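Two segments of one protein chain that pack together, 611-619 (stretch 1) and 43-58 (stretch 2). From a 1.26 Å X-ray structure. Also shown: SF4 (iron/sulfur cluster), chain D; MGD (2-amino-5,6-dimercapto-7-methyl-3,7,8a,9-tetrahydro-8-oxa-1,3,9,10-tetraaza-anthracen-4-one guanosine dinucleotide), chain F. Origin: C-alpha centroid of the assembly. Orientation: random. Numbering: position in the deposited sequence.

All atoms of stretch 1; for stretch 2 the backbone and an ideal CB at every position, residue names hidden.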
# COMPACT_ATOMS: atom_id res chain seq x y z
N CYS A 611 6.75 -3.38 11.63
CA CYS A 611 6.15 -4.20 12.69
C CYS A 611 7.01 -5.40 13.04
O CYS A 611 7.70 -5.98 12.19
CB CYS A 611 4.80 -4.75 12.27
SG CYS A 611 3.61 -3.48 11.70
N TYR A 612 6.88 -5.80 14.31
CA TYR A 612 7.47 -7.04 14.88
C TYR A 612 8.96 -6.92 15.16
O TYR A 612 9.66 -7.95 15.29
CB TYR A 612 7.14 -8.34 14.08
CG TYR A 612 5.78 -8.32 13.48
CD1 TYR A 612 4.69 -7.81 14.19
CD2 TYR A 612 5.58 -8.76 12.17
CE1 TYR A 612 3.42 -7.73 13.60
CE2 TYR A 612 4.34 -8.70 11.57
CZ TYR A 612 3.26 -8.16 12.28
OH TYR A 612 2.03 -8.06 11.66
N HIS A 613 9.45 -5.69 15.31
CA HIS A 613 10.84 -5.50 15.78
C HIS A 613 11.00 -5.59 17.31
O HIS A 613 12.12 -5.50 17.82
CB HIS A 613 11.41 -4.18 15.25
CG HIS A 613 11.45 -4.09 13.75
ND1 HIS A 613 12.02 -5.08 12.97
CD2 HIS A 613 11.06 -3.11 12.90
CE1 HIS A 613 11.93 -4.73 11.70
NE2 HIS A 613 11.37 -3.53 11.63
N GLN A 614 9.90 -5.72 18.05
CA GLN A 614 9.97 -5.90 19.51
C GLN A 614 10.84 -7.13 19.83
O GLN A 614 10.85 -8.08 19.04
CB GLN A 614 8.57 -6.07 20.09
CG GLN A 614 7.83 -4.75 20.28
CD GLN A 614 7.30 -4.17 18.95
OE1 GLN A 614 7.04 -4.90 17.97
NE2 GLN A 614 7.14 -2.85 18.92
N PRO A 615 11.60 -7.11 20.97
CA PRO A 615 12.41 -8.27 21.32
C PRO A 615 11.60 -9.56 21.26
O PRO A 615 10.52 -9.65 21.85
CB PRO A 615 12.86 -7.96 22.76
CG PRO A 615 12.98 -6.48 22.79
CD PRO A 615 11.80 -6.00 21.92
N GLY A 616 12.11 -10.55 20.54
CA GLY A 616 11.45 -11.84 20.44
C GLY A 616 11.97 -12.64 19.29
O GLY A 616 12.92 -12.23 18.59
N ILE A 617 11.32 -13.79 19.07
CA ILE A 617 11.73 -14.73 18.03
C ILE A 617 11.80 -14.11 16.64
O ILE A 617 12.76 -14.36 15.90
CB ILE A 617 10.85 -16.04 18.05
CG1 ILE A 617 11.37 -17.09 17.06
CG2 ILE A 617 9.36 -15.72 17.88
CD1 ILE A 617 10.86 -18.51 17.35
N LEU A 618 10.82 -13.28 16.28
CA LEU A 618 10.84 -12.68 14.96
C LEU A 618 12.01 -11.69 14.79
O LEU A 618 12.72 -11.73 13.77
CB LEU A 618 9.50 -12.00 14.67
CG LEU A 618 8.33 -12.99 14.53
CD1 LEU A 618 7.01 -12.21 14.45
CD2 LEU A 618 8.47 -13.87 13.30
N ARG A 619 12.20 -10.82 15.79
CA ARG A 619 13.33 -9.86 15.76
C ARG A 619 14.67 -10.59 15.66
O ARG A 619 15.57 -10.14 14.95
CB ARG A 619 13.32 -8.96 16.98
CG ARG A 619 14.51 -8.00 17.10
CD ARG A 619 14.63 -6.96 15.95
NE ARG A 619 15.82 -6.15 16.17
CZ ARG A 619 15.92 -5.17 17.07
NH1 ARG A 619 14.87 -4.83 17.83
NH2 ARG A 619 17.07 -4.51 17.21
N UNK A 43 3.25 -18.36 7.45
CA UNK A 43 4.66 -17.98 7.54
C UNK A 43 5.05 -17.72 8.99
O UNK A 43 4.21 -17.78 9.88
CB UNK A 43 4.94 -16.74 6.69
N UNK A 44 6.34 -17.45 9.24
CA UNK A 44 6.83 -17.24 10.59
C UNK A 44 6.13 -16.08 11.29
O UNK A 44 5.96 -16.11 12.49
CB UNK A 44 8.34 -16.99 10.56
N UNK A 45 5.72 -15.05 10.53
CA UNK A 45 5.07 -13.89 11.16
C UNK A 45 3.75 -14.30 11.79
O UNK A 45 3.41 -13.84 12.88
CB UNK A 45 4.84 -12.77 10.14
N UNK A 46 3.03 -15.18 11.10
CA UNK A 46 1.76 -15.69 11.61
C UNK A 46 1.93 -16.74 12.69
O UNK A 46 1.25 -16.71 13.72
CB UNK A 46 0.94 -16.28 10.46
N UNK A 47 2.83 -17.69 12.45
CA UNK A 47 3.10 -18.75 13.43
C UNK A 47 3.42 -18.16 14.79
O UNK A 47 3.01 -18.68 15.83
CB UNK A 47 4.25 -19.64 12.96
N UNK A 48 4.16 -17.05 14.77
CA UNK A 48 4.61 -16.42 16.00
C UNK A 48 3.81 -15.18 16.37
O UNK A 48 4.24 -14.39 17.20
CB UNK A 48 6.09 -16.05 15.88
N UNK A 49 2.62 -15.02 15.78
CA UNK A 49 1.82 -13.84 16.06
C UNK A 49 1.43 -13.66 17.52
O UNK A 49 1.29 -12.53 18.01
CB UNK A 49 0.55 -13.89 15.21
N UNK A 50 1.26 -14.77 18.23
CA UNK A 50 0.88 -14.66 19.64
C UNK A 50 1.99 -14.06 20.48
O UNK A 50 1.71 -13.47 21.51
CB UNK A 50 0.50 -16.03 20.20
N UNK A 51 3.24 -14.14 20.02
CA UNK A 51 4.35 -13.49 20.75
C UNK A 51 4.24 -11.96 20.68
O UNK A 51 4.78 -11.25 21.53
CB UNK A 51 5.70 -13.94 20.18
N UNK A 52 3.52 -11.48 19.66
CA UNK A 52 3.21 -10.06 19.53
C UNK A 52 1.94 -9.72 20.30
O UNK A 52 1.92 -8.75 21.07
CB UNK A 52 3.06 -9.67 18.06
N UNK A 53 0.88 -10.53 20.11
CA UNK A 53 -0.35 -10.30 20.87
C UNK A 53 -0.09 -10.25 22.40
O UNK A 53 -0.74 -9.47 23.12
CB UNK A 53 -1.36 -11.40 20.55
N UNK A 54 0.82 -11.09 22.88
CA UNK A 54 1.09 -11.17 24.32
C UNK A 54 2.39 -10.48 24.73
O UNK A 54 2.87 -10.69 25.85
CB UNK A 54 1.14 -12.64 24.75
N UNK A 55 2.98 -9.70 23.84
CA UNK A 55 4.28 -9.10 24.12
C UNK A 55 4.22 -8.24 25.36
O UNK A 55 3.25 -7.48 25.54
CB UNK A 55 4.76 -8.27 22.93
N UNK A 56 5.23 -8.33 26.24
CA UNK A 56 5.21 -7.52 27.47
C UNK A 56 5.17 -6.03 27.20
O UNK A 56 4.67 -5.27 28.03
CB UNK A 56 6.44 -7.84 28.33
N UNK A 57 5.67 -5.60 26.03
CA UNK A 57 5.67 -4.15 25.69
C UNK A 57 4.42 -3.69 24.96
O UNK A 57 4.34 -2.51 24.58
CB UNK A 57 6.89 -3.82 24.82
N UNK A 58 3.47 -4.60 24.74
CA UNK A 58 2.23 -4.19 24.07
C UNK A 58 1.51 -3.14 24.92
O UNK A 58 1.43 -3.24 26.16
CB UNK A 58 1.32 -5.40 23.82
FE1 SF4 D . 2.25 -14.76 6.55
FE2 SF4 D . -0.09 -13.94 7.60
FE3 SF4 D . -0.00 -14.93 5.08
FE4 SF4 D . 1.03 -12.51 5.62
S1 SF4 D . -1.16 -13.05 5.78
S2 SF4 D . 2.01 -14.17 4.32
S3 SF4 D . 1.86 -12.81 7.76
S4 SF4 D . 0.49 -16.10 7.01
PB MGD F . 10.37 -6.24 -1.93
O1B MGD F . 10.62 -7.51 -1.15
O2B MGD F . 10.60 -4.93 -1.25
O3B MGD F . 8.86 -6.21 -2.48
O3A MGD F . 6.64 -7.29 -2.13
PA MGD F . 7.95 -7.40 -3.05
O1A MGD F . 7.56 -6.95 -4.43
O2A MGD F . 8.52 -8.80 -2.87
O5' MGD F . 11.27 -6.29 -3.26
C5' MGD F . 11.17 -7.47 -4.04
C4' MGD F . 12.03 -7.32 -5.29
O4' MGD F . 11.69 -6.10 -5.97
C3' MGD F . 13.51 -7.25 -4.94
O3' MGD F . 14.15 -8.44 -5.39
C2' MGD F . 14.02 -6.03 -5.68
O2' MGD F . 15.25 -6.24 -6.38
C1' MGD F . 12.88 -5.76 -6.65
N9 MGD F . 12.87 -4.38 -7.18
C8 MGD F . 13.21 -3.24 -6.54
N7 MGD F . 13.07 -2.15 -7.34
C5 MGD F . 12.65 -2.62 -8.54
C6 MGD F . 12.29 -2.03 -9.85
O6 MGD F . 12.41 -0.81 -10.05
N1 MGD F . 11.87 -2.86 -10.82
C2 MGD F . 11.75 -4.20 -10.64
N2 MGD F . 11.30 -4.96 -11.67
N3 MGD F . 12.06 -4.80 -9.46
C4 MGD F . 12.50 -4.07 -8.42
C10 MGD F . 6.06 -6.07 -1.68
C11 MGD F . 4.97 -6.54 -0.72
O11 MGD F . 5.54 -7.46 0.23
C12 MGD F . 4.25 -5.41 -0.01
S12 MGD F . 3.98 -3.94 -0.80
C13 MGD F . 3.83 -5.54 1.26
S13 MGD F . 2.87 -4.37 2.04
C14 MGD F . 4.20 -6.73 2.08
N15 MGD F . 5.33 -6.42 2.95
C16 MGD F . 5.96 -7.45 3.55
C17 MGD F . 6.84 -7.30 4.73
O17 MGD F . 7.05 -6.17 5.23
N18 MGD F . 7.41 -8.40 5.23
C19 MGD F . 7.23 -9.63 4.70
N19 MGD F . 7.84 -10.69 5.28
N20 MGD F . 6.45 -9.85 3.61
C21 MGD F . 5.82 -8.82 3.01
N22 MGD F . 5.05 -9.03 1.93
C23 MGD F . 4.56 -7.91 1.16

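Position 43 precedes a helix, and its ideal CB has nothing of stretch 1 within 5.5 Å. The iron/sulfur cluster lies close by, so a metal-binding side chain would suit. It is Cys43, whose SG binds FE1 of the cluster at 2.3 Å.

Position 44 points toward stretch 1, with its ideal CB 4.2 Å from Leu618 CD2. An apolar side chain would suit, if it can pass Leu618. Met44 places its CG 4.1 Å from Leu618 CD2.

Position 45 points sideways, its ideal CB 4.3 Å from Tyr612 CE2, and both bound groups are within a long side chain's reach. An aliphatic stem with a polar end would serve. Lys45 sets its CD at the edge of the Tyr612 ring, 4.2 Å from CE2. Its NZ runs on to lie 2.9 Å from N19 of MGD.

Position 46 points away from stretch 1 and 47 sideways, so stretch 1 restricts neither. They are Ser46 and Val47.

Position 48 leaves helical angles and points toward stretch 1, its ideal CB 3.8 Å from Ile617 CG2 and 4.0 Å from Leu618 CG. A small or medium side chain would suit; Asn or Gly is common where a helix ends. Asn48 packs its OD1 3.5 Å from Ile617 CG2, and its ND2 donates to Met44 O (3.0 Å).

Position 49 points sideways and 50 is out of reach, so many side chains would do. They are Ala49 and Asp50.

Position 51 points toward stretch 1, its ideal CB 4.7 Å from Ile617 CG2. A beta-branched or small polar residue would suit. Thr51 brings CG2 to 4.2 Å from Ile617 CG2. Its OG1 donates to Asn48 O (2.7 Å) and accepts from a water that in turn accepts from Leu618 N.

Position 52 points at Tyr612, its ideal CB 4.6 Å from CD1. An aliphatic side chain would suit, though other apolar ones might too. Ile52 puts CG1 3.8 Å from Tyr612 CD1 and 4.4 Å from Leu618 CD1, bridging the two.

Positions 53 and 54 are out of reach and open to many side chains. Arg53 pairs with Asp50 in a salt bridge; Thr54 OG1 donates to Asp50 O.

Position 55 starts a type I turn and points toward Gln614 and the carbonyl oxygen of Pro615. A donor on a long or flat side chain would suit. His55 NE2 donates to Pro615 O at 2.7 Å, while Gln614 CB lies over one ring face.

Position 56 is out of reach, so stretch 1 sets no limit: Lys56. Position 57 points toward Gln614 CG, and polar residues suit the turn: Asp57. Position 58 points sideways and is equally unrestricted; Arg58 NH1 donates to Arg53 O.

Stretch 2 (43-58) CMKSVNADTIRTHKDR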
# COMPACT_ATOMS: atom_id res chain seq x y z
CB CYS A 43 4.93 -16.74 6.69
SG CYS A 43 4.31 -15.21 7.46
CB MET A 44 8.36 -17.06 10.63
CG MET A 44 8.84 -15.89 9.77
SD MET A 44 10.63 -15.70 9.89
CE MET A 44 11.25 -17.14 9.04
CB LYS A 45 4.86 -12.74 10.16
CG LYS A 45 6.20 -12.24 9.60
CD LYS A 45 6.07 -11.07 8.63
CE LYS A 45 5.29 -11.41 7.37
NZ LYS A 45 5.92 -12.50 6.58
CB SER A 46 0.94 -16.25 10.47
OG SER A 46 -0.40 -16.47 10.87
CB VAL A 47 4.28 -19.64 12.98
CG1 VAL A 47 4.77 -20.54 14.14
CG2 VAL A 47 3.84 -20.47 11.80
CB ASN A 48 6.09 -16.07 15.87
CG ASN A 48 6.95 -17.32 15.74
OD1 ASN A 48 7.08 -18.09 16.69
ND2 ASN A 48 7.54 -17.52 14.56
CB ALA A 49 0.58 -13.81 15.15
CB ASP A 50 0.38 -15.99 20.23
CG ASP A 50 -0.57 -15.79 21.41
OD1 ASP A 50 -1.40 -14.85 21.33
OD2 ASP A 50 -0.47 -16.56 22.42
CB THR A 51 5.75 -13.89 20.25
OG1 THR A 51 5.97 -13.29 18.96
CG2 THR A 51 5.91 -15.41 20.17
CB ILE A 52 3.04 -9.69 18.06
CG1 ILE A 52 4.30 -10.08 17.25
CG2 ILE A 52 2.76 -8.18 17.92
CD1 ILE A 52 5.62 -9.45 17.71
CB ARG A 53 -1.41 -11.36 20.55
CG ARG A 53 -2.75 -11.05 21.19
CD ARG A 53 -3.64 -12.28 21.22
NE ARG A 53 -3.44 -13.10 22.42
CZ ARG A 53 -4.02 -12.85 23.59
NH1 ARG A 53 -4.82 -11.80 23.76
NH2 ARG A 53 -3.83 -13.71 24.60
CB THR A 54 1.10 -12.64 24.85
OG1 THR A 54 2.17 -13.36 24.25
CG2 THR A 54 -0.21 -13.31 24.48
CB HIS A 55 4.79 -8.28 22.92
CG HIS A 55 6.26 -8.08 22.98
ND1 HIS A 55 6.84 -7.10 23.74
CD2 HIS A 55 7.27 -8.79 22.43
CE1 HIS A 55 8.16 -7.21 23.67
NE2 HIS A 55 8.44 -8.21 22.85
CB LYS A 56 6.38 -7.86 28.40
CG LYS A 56 7.75 -7.55 27.82
CD LYS A 56 8.88 -7.94 28.76
CE LYS A 56 8.81 -7.21 30.10
NZ LYS A 56 9.11 -5.75 30.00
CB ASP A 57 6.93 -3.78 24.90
CG ASP A 57 8.20 -4.06 25.69
OD1 ASP A 57 8.17 -3.84 26.92
OD2 ASP A 57 9.21 -4.49 25.09
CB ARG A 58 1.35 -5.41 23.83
CG ARG A 58 0.07 -5.07 23.07
CD ARG A 58 -0.72 -6.30 22.74
NE ARG A 58 -2.02 -5.85 22.16
CZ ARG A 58 -3.13 -6.60 22.07
NH1 ARG A 58 -3.13 -7.87 22.46
NH2 ARG A 58 -4.26 -6.09 21.58
O HOH W 1 8.63 -12.22 18.24
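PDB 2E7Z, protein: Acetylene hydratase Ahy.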